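PDB 6CPY: GRMZM2G135359 pseudokinase, which is a receptor-like protein of maize with a protein kinase fold, of a family linked to ATP binding and phosphotransfer, and probably acts in signalling. Local coordinates for residues A[86-91]-A[118-123]; A[51-56]-A[190-195]; A[32-37]-A[110-115]. All coordinates share one frame; numbering follows the deposited sequence.

Interactions 1 and 3 lie in the N-lobe of the kinase-like domain. Interaction 2 joins its five-stranded sheet to residues 190-195 at the cleft between the lobes, over the presumed nucleotide site. All three reach that sheet. Interaction 1 packs helix 82-96 on strand 117-123. Its centre is about 10 Å from that of interaction 2. K91 joins these two: its NZ is 2.7 Å from E192 O and 2.8 Å from D190 O, both probable hydrogen bonds. Interaction 3, centred about 13 Å from interaction 1, is tied to it by a salt bridge from R118 NH2 to E113 OE2 (2.7 Å). Interactions 2 and 3 do not touch; their nearest atoms are about 7 Å apart.

Interaction 1 of 3, residues A[86-91]-A[118-123]; sequences SQYRKK and RVMVFE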
loop_
_atom_site.group_PDB
_atom_site.type_symbol
_atom_site.label_atom_id
_atom_site.label_comp_id
_atom_site.label_asym_id
_atom_site.label_seq_id
_atom_site.Cartn_x
_atom_site.Cartn_y
_atom_site.Cartn_z
ATOM N N SER A 86 -20.260 -9.759 -1.696
ATOM C CA SER A 86 -19.347 -10.773 -2.195
ATOM C C SER A 86 -17.906 -10.242 -2.289
ATOM O O SER A 86 -16.975 -10.911 -1.854
ATOM C CB SER A 86 -19.823 -11.277 -3.560
ATOM O OG SER A 86 -19.000 -12.338 -3.996
ATOM N N GLN A 87 -17.740 -9.042 -2.836
ATOM C CA GLN A 87 -16.419 -8.423 -2.962
ATOM C C GLN A 87 -15.819 -8.046 -1.609
ATOM O O GLN A 87 -14.606 -8.074 -1.425
ATOM C CB GLN A 87 -16.494 -7.192 -3.863
ATOM C CG GLN A 87 -16.741 -7.535 -5.326
ATOM C CD GLN A 87 -15.570 -8.286 -5.953
ATOM O OE1 GLN A 87 -15.651 -9.489 -6.199
ATOM N NE2 GLN A 87 -14.467 -7.580 -6.194
ATOM N N TYR A 88 -16.685 -7.676 -0.671
ATOM C CA TYR A 88 -16.274 -7.389 0.699
ATOM C C TYR A 88 -15.669 -8.625 1.363
ATOM O O TYR A 88 -14.584 -8.572 1.936
ATOM C CB TYR A 88 -17.481 -6.861 1.488
ATOM C CG TYR A 88 -17.248 -6.620 2.965
ATOM C CD1 TYR A 88 -16.719 -5.404 3.420
ATOM C CD2 TYR A 88 -17.580 -7.577 3.905
ATOM C CE1 TYR A 88 -16.523 -5.169 4.764
ATOM C CE2 TYR A 88 -17.376 -7.353 5.258
ATOM C CZ TYR A 88 -16.847 -6.154 5.682
ATOM O OH TYR A 88 -16.658 -5.948 7.030
ATOM N N ARG A 89 -16.369 -9.754 1.295
ATOM C CA ARG A 89 -15.858 -10.978 1.911
ATOM C C ARG A 89 -14.609 -11.476 1.194
ATOM O O ARG A 89 -13.682 -11.956 1.831
ATOM C CB ARG A 89 -16.927 -12.074 1.932
ATOM C CG ARG A 89 -18.121 -11.718 2.798
ATOM C CD ARG A 89 -19.096 -12.874 2.940
ATOM N NE ARG A 89 -20.008 -12.609 4.053
ATOM C CZ ARG A 89 -20.451 -13.514 4.926
ATOM N NH1 ARG A 89 -20.083 -14.792 4.851
ATOM N NH2 ARG A 89 -21.269 -13.127 5.899
ATOM N N LYS A 90 -14.604 -11.358 -0.128
ATOM C CA LYS A 90 -13.476 -11.782 -0.954
ATOM C C LYS A 90 -12.212 -11.015 -0.585
ATOM O O LYS A 90 -11.156 -11.601 -0.400
ATOM C CB LYS A 90 -13.820 -11.551 -2.428
ATOM C CG LYS A 90 -12.783 -12.018 -3.438
ATOM C CD LYS A 90 -13.423 -12.131 -4.816
ATOM C CE LYS A 90 -14.352 -13.339 -4.905
ATOM N NZ LYS A 90 -15.694 -12.985 -5.446
ATOM N N LYS A 91 -12.327 -9.699 -0.458
ATOM C CA LYS A 91 -11.181 -8.890 -0.042
ATOM C C LYS A 91 -10.648 -9.334 1.318
ATOM O O LYS A 91 -9.446 -9.483 1.498
ATOM C CB LYS A 91 -11.530 -7.398 -0.008
ATOM C CG LYS A 91 -10.378 -6.558 0.532
ATOM C CD LYS A 91 -10.608 -5.069 0.451
ATOM C CE LYS A 91 -9.364 -4.353 0.954
ATOM N NZ LYS A 91 -9.515 -2.877 0.940
ATOM N N ARG A 118 -20.048 -1.550 7.185
ATOM C CA ARG A 118 -19.164 -2.468 6.489
ATOM C C ARG A 118 -17.770 -1.890 6.601
ATOM O O ARG A 118 -17.432 -0.942 5.893
ATOM C CB ARG A 118 -19.578 -2.620 5.022
ATOM C CG ARG A 118 -20.872 -3.389 4.795
ATOM C CD ARG A 118 -20.719 -4.851 5.167
ATOM N NE ARG A 118 -21.899 -5.642 4.854
ATOM C CZ ARG A 118 -23.044 -5.620 5.543
ATOM N NH1 ARG A 118 -23.204 -4.814 6.588
ATOM N NH2 ARG A 118 -24.052 -6.397 5.160
ATOM N N VAL A 119 -16.994 -2.403 7.549
ATOM C CA VAL A 119 -15.638 -1.886 7.770
ATOM C C VAL A 119 -14.583 -2.974 7.805
ATOM O O VAL A 119 -14.858 -4.161 8.060
ATOM C CB VAL A 119 -15.489 -0.994 9.043
ATOM C CG1 VAL A 119 -16.641 -0.012 9.220
ATOM C CG2 VAL A 119 -15.235 -1.812 10.284
ATOM N N MET A 120 -13.349 -2.534 7.578
ATOM C CA MET A 120 -12.167 -3.356 7.676
ATOM C C MET A 120 -11.201 -2.608 8.567
ATOM O O MET A 120 -11.070 -1.385 8.460
ATOM C CB MET A 120 -11.560 -3.599 6.283
ATOM C CG MET A 120 -12.451 -4.495 5.436
ATOM S SD MET A 120 -11.786 -4.860 3.806
ATOM C CE MET A 120 -13.283 -5.397 2.967
ATOM N N VAL A 121 -10.570 -3.344 9.470
ATOM C CA VAL A 121 -9.721 -2.773 10.497
ATOM C C VAL A 121 -8.263 -3.085 10.159
ATOM O O VAL A 121 -7.876 -4.247 10.064
ATOM C CB VAL A 121 -10.064 -3.351 11.883
ATOM C CG1 VAL A 121 -9.151 -2.777 12.965
ATOM C CG2 VAL A 121 -11.527 -3.128 12.204
ATOM N N PHE A 122 -7.451 -2.034 10.020
ATOM C CA PHE A 122 -6.066 -2.189 9.619
ATOM C C PHE A 122 -5.109 -1.653 10.662
ATOM O O PHE A 122 -5.491 -0.853 11.524
ATOM C CB PHE A 122 -5.822 -1.439 8.318
ATOM C CG PHE A 122 -6.532 -2.024 7.142
ATOM C CD1 PHE A 122 -5.984 -3.100 6.453
ATOM C CD2 PHE A 122 -7.730 -1.493 6.708
ATOM C CE1 PHE A 122 -6.634 -3.642 5.363
ATOM C CE2 PHE A 122 -8.380 -2.027 5.621
ATOM C CZ PHE A 122 -7.834 -3.100 4.946
ATOM N N GLU A 123 -3.857 -2.084 10.559
ATOM C CA GLU A 123 -2.768 -1.481 11.341
ATOM C C GLU A 123 -2.709 0.016 11.083
ATOM O O GLU A 123 -2.930 0.464 9.957
ATOM C CB GLU A 123 -1.424 -2.087 10.956
ATOM C CG GLU A 123 -1.237 -3.517 11.406
ATOM C CD GLU A 123 0.045 -4.141 10.886
ATOM O OE1 GLU A 123 0.530 -3.715 9.810
ATOM O OE2 GLU A 123 0.531 -5.093 11.534
#
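Y88 reaches from the helix to the strand and carries the tightest part of this contact, whose touching residues are all buried. Its hydroxyl donates a 2.7 Å hydrogen bond from OH to V119 O. The donor stands above the carbonyl plane, 35° out of it. CG of Y88 is anti to the backbone N (chi1 175°), which turns the ring toward residues 118-120. R118 CD sits over the centre of one ring face, 4.1 Å from the Y88 centroid, a CH-pi contact. The R118 side chain crosses Y88 at about a right angle. M120 comes at the ring obliquely, with its CE 3.5 Å from Y88 CD1. The same methyl group also touches the Y88 carbonyl, CE to O at 3.6 Å. The hydroxyl bond fixes where the ring ends, while R118 CD over the face and M120 CE beside CD1 would probably hinder its turning.

This is the packing of the kinase C-helix, here helix 82-96, on the central sheet of the N-lobe. The helix segment runs nearly along strand 118-123, at 13° between their directions, with the axes 10.4 Å apart. K91 probably stands where active kinases carry the C-helix glutamate.

Beyond M120 the contact thins. K91 is fully extended and lays its CD 3.6 Å from M120 SD. Its ammonium meets F122 more distantly, NZ to CZ at 4.4 Å, and is held by the carbonyl oxygens of E192 and D190. At the other end, the R118 guanidinium turns to E113, E85 and E111 as salt-bridge partners and to W80 in a cation-pi contact. On the solvent side of the helix, R89 and K90 start away from the strand and are exposed.

Interaction 2 of 3, residues A[51-56]-A[190-195]; sequences TSTCML and DLEFWN
The turn that precedes strand 54-60 corresponds to the glycine-rich loop of protein kinases, here rich in serine and threonine. It meets D190-L191-E192, which probably occupies the position of the Asp-Phe-Gly motif. The two normally enclose the phosphates of the nucleotide. In this apo structure the E192 carboxylate bridges them instead.

E192 bends at chi2 (-101°), which brings CD close to T51 OG1 and S52 OG. T53 OG1 donates to the anti lone pair of E192 OE1 at 2.6 Å. The same OE1 takes two weak bonds, from T51 OG1 at 2.8 Å and from T53 N at 2.9 Å. T51 and E192 meet tip to tip. The other oxygen, OE2, accepts from S52 OG at 3.0 Å, on its syn side and 25° out of the carboxylate plane. The carboxylate would probably be stabilised as an anion by these donors. T53 OG1 works in both directions, since it also accepts a bond from F193 N at 2.9 Å. An alanine here in place of E192 would probably leave the hydroxyls of T51, S52 and T53 without their shared carboxylate and the turn held less firmly, chiefly by F193 N and the apolar contacts.

Those apolar contacts lie further along, beside strand 54-60. C54 CB lies at the edge of the F193 ring, 3.6 Å from CE1. L56 crosses L191 at about a right angle, CD1 to CD1 at 3.9 Å. L191 also packs on F122, and F193 on Y88 and M120, so both residues reach into the N-lobe core.

D190 stays away from the turn. Its OD1 pairs with R171, while the syn lone pair of OD2 accepts a nearly straight bond (165°) from W194 NE1, 2.9 Å away and in the plane of the indole.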
loop_
_atom_site.group_PDB
_atom_site.type_symbol
_atom_site.label_atom_id
_atom_site.label_comp_id
_atom_site.label_asym_id
_atom_site.label_seq_id
_atom_site.Cartn_x
_atom_site.Cartn_y
_atom_site.Cartn_z
ATOM N N THR A 51 -10.826 7.882 0.698
ATOM C CA THR A 51 -10.527 7.412 -0.659
ATOM C C THR A 51 -11.808 7.473 -1.505
ATOM O O THR A 51 -12.817 8.008 -1.058
ATOM C CB THR A 51 -9.959 5.971 -0.648
ATOM O OG1 THR A 51 -10.978 5.041 -0.248
ATOM C CG2 THR A 51 -8.756 5.858 0.301
ATOM N N SER A 52 -11.766 6.923 -2.720
ATOM C CA SER A 52 -12.923 6.925 -3.620
ATOM C C SER A 52 -14.022 5.965 -3.185
ATOM O O SER A 52 -15.154 6.079 -3.642
ATOM C CB SER A 52 -12.496 6.581 -5.051
ATOM O OG SER A 52 -12.102 5.221 -5.145
ATOM N N THR A 53 -13.685 5.008 -2.326
ATOM C CA THR A 53 -14.650 4.037 -1.842
ATOM C C THR A 53 -14.778 3.991 -0.319
ATOM O O THR A 53 -15.527 3.157 0.192
ATOM C CB THR A 53 -14.270 2.614 -2.314
ATOM O OG1 THR A 53 -13.046 2.198 -1.683
ATOM C CG2 THR A 53 -14.111 2.572 -3.834
ATOM N N CYS A 54 -14.068 4.849 0.414
ATOM C CA CYS A 54 -14.042 4.721 1.883
ATOM C C CYS A 54 -13.577 5.947 2.681
ATOM O O CYS A 54 -12.823 6.779 2.192
ATOM C CB CYS A 54 -13.184 3.508 2.295
ATOM S SG CYS A 54 -11.413 3.813 2.512
ATOM N N MET A 55 -14.058 6.024 3.923
ATOM C CA MET A 55 -13.572 6.955 4.940
ATOM C C MET A 55 -12.590 6.194 5.803
ATOM O O MET A 55 -12.793 4.995 6.019
ATOM C CB MET A 55 -14.722 7.399 5.846
ATOM C CG MET A 55 -15.759 8.280 5.195
ATOM S SD MET A 55 -15.101 9.888 4.733
ATOM C CE MET A 55 -14.471 10.497 6.294
ATOM N N LEU A 56 -11.557 6.875 6.309
ATOM C CA LEU A 56 -10.572 6.257 7.205
ATOM C C LEU A 56 -10.592 6.896 8.591
ATOM O O LEU A 56 -10.335 8.094 8.734
ATOM C CB LEU A 56 -9.170 6.381 6.631
ATOM C CG LEU A 56 -8.986 5.679 5.299
ATOM C CD1 LEU A 56 -7.733 6.212 4.624
ATOM C CD2 LEU A 56 -8.915 4.171 5.513
ATOM N N ASP A 190 -3.809 -1.515 1.129
ATOM C CA ASP A 190 -4.921 -1.739 0.237
ATOM C C ASP A 190 -6.207 -1.418 1.003
ATOM O O ASP A 190 -6.853 -2.312 1.564
ATOM C CB ASP A 190 -4.925 -3.173 -0.245
ATOM C CG ASP A 190 -6.108 -3.485 -1.157
ATOM O OD1 ASP A 190 -6.755 -2.567 -1.699
ATOM O OD2 ASP A 190 -6.394 -4.674 -1.318
ATOM N N LEU A 191 -6.555 -0.141 1.009
ATOM C CA LEU A 191 -7.659 0.378 1.819
ATOM C C LEU A 191 -8.984 0.484 1.061
ATOM O O LEU A 191 -10.055 0.525 1.677
ATOM C CB LEU A 191 -7.263 1.735 2.386
ATOM C CG LEU A 191 -6.031 1.687 3.293
ATOM C CD1 LEU A 191 -5.563 3.083 3.630
ATOM C CD2 LEU A 191 -6.304 0.897 4.566
ATOM N N GLU A 192 -8.910 0.532 -0.263
ATOM C CA GLU A 192 -10.089 0.722 -1.094
ATOM C C GLU A 192 -10.882 -0.562 -1.149
ATOM O O GLU A 192 -10.317 -1.641 -1.284
ATOM C CB GLU A 192 -9.675 1.128 -2.514
ATOM C CG GLU A 192 -9.024 2.498 -2.607
ATOM C CD GLU A 192 -9.967 3.583 -3.095
ATOM O OE1 GLU A 192 -11.145 3.605 -2.673
ATOM O OE2 GLU A 192 -9.519 4.435 -3.897
ATOM N N PHE A 193 -12.197 -0.451 -1.052
ATOM C CA PHE A 193 -13.046 -1.623 -1.178
ATOM C C PHE A 193 -12.971 -2.101 -2.630
ATOM O O PHE A 193 -12.950 -1.281 -3.555
ATOM C CB PHE A 193 -14.479 -1.304 -0.754
ATOM C CG PHE A 193 -14.638 -1.137 0.735
ATOM C CD1 PHE A 193 -14.165 -0.002 1.381
ATOM C CD2 PHE A 193 -15.265 -2.113 1.493
ATOM C CE1 PHE A 193 -14.304 0.147 2.756
ATOM C CE2 PHE A 193 -15.407 -1.966 2.868
ATOM C CZ PHE A 193 -14.919 -0.840 3.499
ATOM N N TRP A 194 -12.897 -3.418 -2.819
ATOM C CA TRP A 194 -12.724 -4.016 -4.154
ATOM C C TRP A 194 -13.998 -3.897 -5.002
ATOM O O TRP A 194 -14.694 -4.890 -5.225
ATOM C CB TRP A 194 -12.333 -5.500 -4.029
ATOM C CG TRP A 194 -10.948 -5.767 -3.490
ATOM C CD1 TRP A 194 -10.079 -4.862 -2.936
ATOM C CD2 TRP A 194 -10.294 -7.039 -3.425
ATOM N NE1 TRP A 194 -8.920 -5.496 -2.545
ATOM C CE2 TRP A 194 -9.027 -6.831 -2.837
ATOM C CE3 TRP A 194 -10.654 -8.335 -3.820
ATOM C CZ2 TRP A 194 -8.119 -7.876 -2.629
ATOM C CZ3 TRP A 194 -9.756 -9.369 -3.614
ATOM C CH2 TRP A 194 -8.500 -9.133 -3.024
ATOM N N ASN A 195 -14.299 -2.689 -5.473
ATOM C CA ASN A 195 -15.459 -2.461 -6.342
ATOM C C ASN A 195 -15.357 -1.130 -7.081
ATOM O O ASN A 195 -14.409 -0.901 -7.836
ATOM C CB ASN A 195 -16.771 -2.538 -5.546
ATOM C CG ASN A 195 -16.829 -1.551 -4.394
ATOM O OD1 ASN A 195 -16.585 -0.357 -4.566
ATOM N ND2 ASN A 195 -17.183 -2.045 -3.211
#

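Interaction 3 of 3, residues A[32-37]-A[110-115]; sequences LKRSEL and CEEEHP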
loop_
_atom_site.group_PDB
_atom_site.type_symbol
_atom_site.label_atom_id
_atom_site.label_comp_id
_atom_site.label_asym_id
_atom_site.label_seq_id
_atom_site.Cartn_x
_atom_site.Cartn_y
_atom_site.Cartn_z
ATOM N N LEU A 32 -15.215 -8.099 14.699
ATOM C CA LEU A 32 -15.365 -7.191 15.814
ATOM C C LEU A 32 -16.799 -6.689 15.883
ATOM O O LEU A 32 -17.433 -6.445 14.858
ATOM C CB LEU A 32 -14.394 -6.023 15.682
ATOM C CG LEU A 32 -12.927 -6.456 15.772
ATOM C CD1 LEU A 32 -11.999 -5.373 15.248
ATOM C CD2 LEU A 32 -12.572 -6.828 17.203
ATOM N N LYS A 33 -17.316 -6.537 17.096
ATOM C CA LYS A 33 -18.648 -5.953 17.274
ATOM C C LYS A 33 -18.621 -4.484 16.928
ATOM O O LYS A 33 -17.639 -3.801 17.214
ATOM C CB LYS A 33 -19.117 -6.123 18.723
ATOM C CG LYS A 33 -19.326 -7.574 19.122
ATOM C CD LYS A 33 -19.863 -7.677 20.546
ATOM C CE LYS A 33 -20.372 -9.072 20.862
ATOM N NZ LYS A 33 -19.267 -10.033 21.131
ATOM N N ARG A 34 -19.697 -3.960 16.344
ATOM C CA ARG A 34 -19.750 -2.515 16.118
ATOM C C ARG A 34 -19.579 -1.739 17.432
ATOM O O ARG A 34 -18.926 -0.706 17.462
ATOM C CB ARG A 34 -21.032 -2.067 15.420
ATOM C CG ARG A 34 -20.925 -0.623 14.915
ATOM C CD ARG A 34 -22.248 -0.009 14.531
ATOM N NE ARG A 34 -22.204 1.458 14.592
ATOM C CZ ARG A 34 -21.868 2.265 13.591
ATOM N NH1 ARG A 34 -21.527 1.788 12.399
ATOM N NH2 ARG A 34 -21.878 3.568 13.780
ATOM N N SER A 35 -20.163 -2.240 18.514
ATOM C CA SER A 35 -20.050 -1.553 19.796
ATOM C C SER A 35 -18.585 -1.382 20.213
ATOM O O SER A 35 -18.198 -0.321 20.706
ATOM C CB SER A 35 -20.816 -2.294 20.885
ATOM O OG SER A 35 -20.326 -3.601 21.069
ATOM N N GLU A 36 -17.774 -2.416 20.005
ATOM C CA GLU A 36 -16.331 -2.321 20.298
ATOM C C GLU A 36 -15.620 -1.257 19.444
ATOM O O GLU A 36 -14.763 -0.514 19.931
ATOM C CB GLU A 36 -15.658 -3.685 20.122
ATOM C CG GLU A 36 -14.195 -3.712 20.572
ATOM C CD GLU A 36 -13.566 -5.101 20.553
ATOM O OE1 GLU A 36 -14.219 -6.055 20.083
ATOM O OE2 GLU A 36 -12.404 -5.237 21.013
ATOM N N LEU A 37 -15.964 -1.192 18.166
ATOM C CA LEU A 37 -15.371 -0.202 17.273
ATOM C C LEU A 37 -15.848 1.219 17.539
ATOM O O LEU A 37 -15.076 2.178 17.379
ATOM C CB LEU A 37 -15.611 -0.598 15.815
ATOM C CG LEU A 37 -14.766 -1.817 15.416
ATOM C CD1 LEU A 37 -14.983 -2.151 13.947
ATOM C CD2 LEU A 37 -13.282 -1.576 15.684
ATOM N N CYS A 110 -15.759 -5.684 10.555
ATOM C CA CYS A 110 -17.048 -5.553 11.234
ATOM C C CYS A 110 -18.148 -5.341 10.215
ATOM O O CYS A 110 -18.116 -4.396 9.403
ATOM C CB CYS A 110 -17.026 -4.429 12.266
ATOM S SG CYS A 110 -18.654 -4.028 12.971
ATOM N N GLU A 111 -19.095 -6.271 10.241
ATOM C CA GLU A 111 -20.328 -6.174 9.511
ATOM C C GLU A 111 -21.414 -6.085 10.566
ATOM O O GLU A 111 -21.488 -6.933 11.468
ATOM C CB GLU A 111 -20.616 -7.439 8.715
ATOM C CG GLU A 111 -19.593 -7.823 7.693
ATOM C CD GLU A 111 -20.196 -8.779 6.685
ATOM O OE1 GLU A 111 -20.609 -8.298 5.623
ATOM O OE2 GLU A 111 -20.310 -9.984 6.985
ATOM N N GLU A 112 -22.252 -5.078 10.442
ATOM C CA GLU A 112 -23.382 -4.893 11.348
ATOM C C GLU A 112 -24.462 -4.271 10.514
ATOM O O GLU A 112 -24.173 -3.440 9.649
ATOM C CB GLU A 112 -22.993 -3.997 12.534
ATOM C CG GLU A 112 -24.150 -3.523 13.408
ATOM C CD GLU A 112 -24.929 -4.652 14.034
ATOM O OE1 GLU A 112 -24.298 -5.516 14.688
ATOM O OE2 GLU A 112 -26.176 -4.676 13.875
ATOM N N GLU A 113 -25.706 -4.689 10.745
ATOM C CA GLU A 113 -26.841 -4.192 9.960
ATOM C C GLU A 113 -27.494 -2.975 10.582
ATOM O O GLU A 113 -28.099 -2.182 9.865
ATOM C CB GLU A 113 -27.894 -5.290 9.765
ATOM C CG GLU A 113 -27.429 -6.475 8.931
ATOM C CD GLU A 113 -26.849 -6.050 7.589
ATOM O OE1 GLU A 113 -27.518 -5.285 6.855
ATOM O OE2 GLU A 113 -25.712 -6.474 7.280
ATOM N N HIS A 114 -27.382 -2.823 11.903
ATOM C CA HIS A 114 -28.062 -1.743 12.618
ATOM C C HIS A 114 -27.134 -0.949 13.543
ATOM O O HIS A 114 -26.813 -1.427 14.638
ATOM C CB HIS A 114 -29.219 -2.338 13.438
ATOM C CG HIS A 114 -30.056 -3.308 12.671
ATOM N ND1 HIS A 114 -30.038 -4.665 12.911
ATOM C CD2 HIS A 114 -30.926 -3.121 11.651
ATOM C CE1 HIS A 114 -30.861 -5.271 12.074
ATOM N NE2 HIS A 114 -31.413 -4.356 11.298
ATOM N N PRO A 115 -26.681 0.239 13.131
ATOM C CA PRO A 115 -26.895 0.796 11.795
ATOM C C PRO A 115 -25.958 0.161 10.776
ATOM O O PRO A 115 -25.056 -0.595 11.149
ATOM C CB PRO A 115 -26.546 2.266 11.978
ATOM C CG PRO A 115 -25.514 2.256 13.045
ATOM C CD PRO A 115 -25.888 1.149 13.973
HETATM O O HOH W 1 -21.799 -5.746 15.591
#
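R34 and P115 cross at about a right angle. P115 CG stands over the centre of the guanidinium, on one face, 3.7 Å from R34 CZ. R34 is extended from CG to NE, with CG anti to the backbone N (chi1 -167°), and this carries the chain across to the proline. P115 follows a cis peptide bond. The polar end of R34 is held from NE by E38 and from NH1 by T117.

E112 also crosses R34 at about a right angle, and its carboxylate plane is 84° from the guanidinium plane. The two touch through carbon, R34 CB to E112 CG at 4.0 Å. E112 OE1 takes a hydrogen bond from a water, which accepts one from R34 N at 2.9 Å. E112 OE2 accepts from H114 N through its anti lone pair, at 3.0 Å.

C110 fills the inner part. Its SG lies 3.3 Å from L32 O and also touches R34 N. L37 CD1 presses on C110 CB at 3.5 Å, tighter than usual for two carbons.

The contact sets the start of helix 34-40 on strand 106-112, an outermost strand of the N-lobe sheet. The backbone of L32 bonds to Y109. L32 and L37 also reach strand 117-123, packing on V121 and V119. V119 starts away from helix 82-96, so the two helices lie on opposite faces of the sheet.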